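Local coordinates for uncharacterized conserved protein of COG5135 (Nostoc punctiforme, PDB 2I51), which binds flavin mononucleotide and, belonging to the pyridoxamine 5'-phosphate oxidase family, may be a flavin-dependent oxidoreductase, though its substrate is not established, at residues R56-T61 with P153-L158. Sequence-based numbering, arbitrary orientation.
Sequences RFITDT and PNFCLL. With FMN (flavin mononucleotide), chain C; EDO (1,2-ethanediol), chain N.
In the FMN-binding barrel fold of the pyridoxamine 5'-phosphate oxidase family, antiparallel strands 55-60 and 155-169 illustrate how a sheet can use one strand both for pairing and for holding a cofactor. Phe57 with Leu158 and Thr59 with Cys156 are hydrogen-bonded pairs. The bond from Leu158 N to Phe57 O is nearly straight, at 173°, yet its donor stands above the carbonyl plane. Cys156 N, by contrast, meets Thr59 O almost along the C=O axis.

Packing is tight in the middle of the pair. On one face Ile58 CG2, set beside its backbone N, lies 3.6 Å from Phe155 CE1, the two side chains crossing obliquely. Phe155 reaches this position with CG anti to its own N (chi1 177°), and Trp114 and Phe125 meet its ring edge-to-face. On the other face Thr59, Cys156 and Leu158 all pack on Leu96 of strand 86-97. At the flavin side, Ile58 O accepts a straight bond from FMN N3 at 2.9 Å, while Thr59 OG1, anti to its N, donates to FMN O2 at 2.6 Å and also bonds Lys65 NZ.

Beyond the non-hydrogen-bonded pair Asp60-Phe155 the ladder gives way to loop at Thr61 and Asn154, both partly exposed like Asp60, and Pro153 is exposed. Thr61 N still bonds Asn154 O, on a lone pair. Asn154 ND2 approaches Asp60 OD2 from above the carboxylate plane, and that oxygen also forms a salt bridge with Arg62; ND2 has a further acceptor in Phe125 O. An alanine in place of Asp60 would remove the carboxylate and would probably leave Arg62 and the Asn154 amide less firmly positioned. Even at this looser end one contact is tight: Thr61 CG2 lies 3.2 Å from Cys156 SG.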
loop_
_atom_site.group_PDB
_atom_site.type_symbol
_atom_site.label_atom_id
_atom_site.label_comp_id
_atom_site.label_asym_id
_atom_site.label_seq_id
_atom_site.Cartn_x
_atom_site.Cartn_y
_atom_site.Cartn_z
ATOM N N ARG A 56 4.530 -15.811 0.876
ATOM C CA ARG A 56 4.650 -16.107 -0.560
ATOM C C ARG A 56 3.780 -15.219 -1.402
ATOM O O ARG A 56 2.593 -15.005 -1.113
ATOM C CB ARG A 56 4.229 -17.563 -0.856
ATOM C CG ARG A 56 4.973 -18.589 -0.152
ATOM C CD ARG A 56 4.685 -19.975 -0.751
ATOM N NE ARG A 56 3.274 -20.316 -0.722
ATOM C CZ ARG A 56 2.734 -21.387 -1.293
ATOM N NH1 ARG A 56 3.482 -22.311 -1.930
ATOM N NH2 ARG A 56 1.417 -21.545 -1.253
ATOM N N PHE A 57 4.374 -14.740 -2.515
ATOM C CA PHE A 57 3.671 -14.034 -3.565
ATOM C C PHE A 57 4.263 -14.528 -4.898
ATOM O O PHE A 57 5.342 -15.153 -4.907
ATOM C CB PHE A 57 3.941 -12.542 -3.456
ATOM C CG PHE A 57 3.679 -11.994 -2.090
ATOM C CD1 PHE A 57 2.419 -11.602 -1.752
ATOM C CD2 PHE A 57 4.678 -11.903 -1.172
ATOM C CE1 PHE A 57 2.158 -11.132 -0.479
ATOM C CE2 PHE A 57 4.457 -11.397 0.091
ATOM C CZ PHE A 57 3.156 -11.020 0.428
ATOM N N ILE A 58 3.589 -14.189 -5.985
ATOM C CA ILE A 58 4.113 -14.412 -7.328
ATOM C C ILE A 58 4.173 -13.096 -8.062
ATOM O O ILE A 58 3.392 -12.162 -7.763
ATOM C CB ILE A 58 3.271 -15.447 -8.104
ATOM C CG1 ILE A 58 1.906 -14.912 -8.513
ATOM C CG2 ILE A 58 3.221 -16.748 -7.329
ATOM C CD1 ILE A 58 0.990 -15.902 -9.300
ATOM N N THR A 59 5.080 -13.024 -9.020
ATOM C CA THR A 59 5.191 -11.846 -9.876
ATOM C C THR A 59 5.894 -12.224 -11.155
ATOM O O THR A 59 6.504 -13.294 -11.254
ATOM C CB THR A 59 5.833 -10.651 -9.163
ATOM O OG1 THR A 59 5.455 -9.428 -9.811
ATOM C CG2 THR A 59 7.349 -10.798 -9.084
ATOM N N ASP A 60 5.789 -11.356 -12.144
ATOM C CA ASP A 60 6.406 -11.554 -13.450
ATOM C C ASP A 60 7.793 -10.905 -13.483
ATOM O O ASP A 60 7.960 -9.764 -13.031
ATOM C CB ASP A 60 5.480 -10.925 -14.499
ATOM C CG ASP A 60 5.762 -11.356 -15.909
ATOM O OD1 ASP A 60 6.903 -11.252 -16.387
ATOM O OD2 ASP A 60 4.792 -11.815 -16.545
ATOM N N THR A 61 8.800 -11.603 -14.031
ATOM C CA THR A 61 10.158 -11.042 -14.139
ATOM C C THR A 61 10.169 -9.775 -14.990
ATOM O O THR A 61 11.114 -8.976 -14.890
ATOM C CB THR A 61 11.192 -12.001 -14.793
ATOM O OG1 THR A 61 10.738 -12.326 -16.107
ATOM C CG2 THR A 61 11.356 -13.285 -14.005
ATOM N N PRO A 153 9.771 -19.123 -17.766
ATOM C CA PRO A 153 10.942 -18.387 -17.312
ATOM C C PRO A 153 10.656 -17.060 -16.680
ATOM O O PRO A 153 11.427 -16.630 -15.839
ATOM C CB PRO A 153 11.747 -18.173 -18.581
ATOM C CG PRO A 153 11.274 -19.180 -19.531
ATOM C CD PRO A 153 9.865 -19.485 -19.186
ATOM N N ASN A 154 9.520 -16.440 -16.992
ATOM C CA ASN A 154 9.178 -15.164 -16.404
ATOM C C ASN A 154 8.348 -15.288 -15.119
ATOM O O ASN A 154 7.946 -14.284 -14.555
ATOM C CB ASN A 154 8.460 -14.270 -17.387
ATOM C CG ASN A 154 7.214 -14.891 -17.984
ATOM O OD1 ASN A 154 7.270 -15.998 -18.541
ATOM N ND2 ASN A 154 6.111 -14.170 -17.953
ATOM N N PHE A 155 8.095 -16.506 -14.672
ATOM C CA PHE A 155 7.450 -16.717 -13.378
ATOM C C PHE A 155 8.421 -16.628 -12.230
ATOM O O PHE A 155 9.417 -17.365 -12.209
ATOM C CB PHE A 155 6.849 -18.124 -13.344
ATOM C CG PHE A 155 6.218 -18.459 -12.012
ATOM C CD1 PHE A 155 5.008 -17.862 -11.620
ATOM C CD2 PHE A 155 6.781 -19.407 -11.160
ATOM C CE1 PHE A 155 4.434 -18.163 -10.401
ATOM C CE2 PHE A 155 6.220 -19.670 -9.927
ATOM C CZ PHE A 155 5.040 -19.083 -9.561
ATOM N N CYS A 156 8.104 -15.769 -11.234
ATOM C CA CYS A 156 8.860 -15.676 -10.017
ATOM C C CYS A 156 8.014 -15.968 -8.812
ATOM O O CYS A 156 6.842 -15.572 -8.725
ATOM C CB CYS A 156 9.300 -14.259 -9.797
ATOM S SG CYS A 156 10.336 -13.629 -11.041
ATOM N N LEU A 157 8.632 -16.655 -7.864
ATOM C CA LEU A 157 8.154 -16.752 -6.475
ATOM C C LEU A 157 8.883 -15.625 -5.707
ATOM O O LEU A 157 10.076 -15.447 -5.777
ATOM C CB LEU A 157 8.504 -18.104 -5.845
ATOM C CG LEU A 157 8.236 -18.232 -4.332
ATOM C CD1 LEU A 157 6.770 -18.050 -3.957
ATOM C CD2 LEU A 157 8.738 -19.624 -3.853
ATOM N N LEU A 158 8.108 -14.832 -5.013
ATOM C CA LEU A 158 8.627 -13.724 -4.186
ATOM C C LEU A 158 8.338 -14.059 -2.731
ATOM O O LEU A 158 7.171 -14.331 -2.371
ATOM C CB LEU A 158 7.987 -12.432 -4.649
ATOM C CG LEU A 158 8.328 -11.179 -3.899
ATOM C CD1 LEU A 158 9.841 -10.914 -3.987
ATOM C CD2 LEU A 158 7.495 -10.005 -4.517
HETATM N N1 FMN C . 0.809 -8.232 -9.421
HETATM C C2 FMN C . 1.701 -9.205 -9.163
HETATM O O2 FMN C . 2.853 -9.174 -9.609
HETATM N N3 FMN C . 1.345 -10.249 -8.332
HETATM C C4 FMN C . 0.105 -10.359 -7.777
HETATM O O4 FMN C . -0.169 -11.253 -6.894
HETATM C C4A FMN C . -0.824 -9.362 -8.035
HETATM N N5 FMN C . -2.108 -9.433 -7.521
HETATM C C5A FMN C . -2.937 -8.288 -7.656
HETATM C C6 FMN C . -4.174 -8.288 -7.050
HETATM C C7 FMN C . -5.061 -7.204 -7.163
HETATM C C7M FMN C . -6.284 -7.131 -6.285
HETATM C C8 FMN C . -4.658 -6.140 -7.968
HETATM C C8M FMN C . -5.458 -4.832 -7.921
HETATM C C9 FMN C . -3.413 -6.146 -8.601
HETATM C C9A FMN C . -2.567 -7.239 -8.481
HETATM N N10 FMN C . -1.344 -7.281 -9.112
HETATM C C10 FMN C . -0.455 -8.280 -8.862
HETATM C "C1'" FMN C . -0.951 -6.227 -10.141
HETATM C "C2'" FMN C . -0.047 -5.207 -9.437
HETATM O "O2'" FMN C . -0.805 -4.427 -8.479
HETATM C "C3'" FMN C . 0.720 -4.288 -10.408
HETATM O "O3'" FMN C . -0.227 -3.699 -11.278
HETATM C "C4'" FMN C . 1.688 -5.170 -11.226
HETATM O "O4'" FMN C . 2.354 -6.179 -10.461
HETATM C "C5'" FMN C . 2.766 -4.248 -11.791
HETATM O "O5'" FMN C . 3.443 -3.615 -10.712
HETATM P P FMN C . 4.912 -3.085 -10.900
HETATM O O1P FMN C . 5.878 -4.207 -11.038
HETATM O O2P FMN C . 4.885 -2.219 -12.200
HETATM O O3P FMN C . 5.198 -2.162 -9.761
HETATM C C1 EDO N . 12.455 -6.096 -14.150
HETATM O O1 EDO N . 12.063 -4.804 -13.688
HETATM C C2 EDO N . 11.995 -6.233 -15.580
HETATM O O2 EDO N . 12.880 -7.113 -16.277
#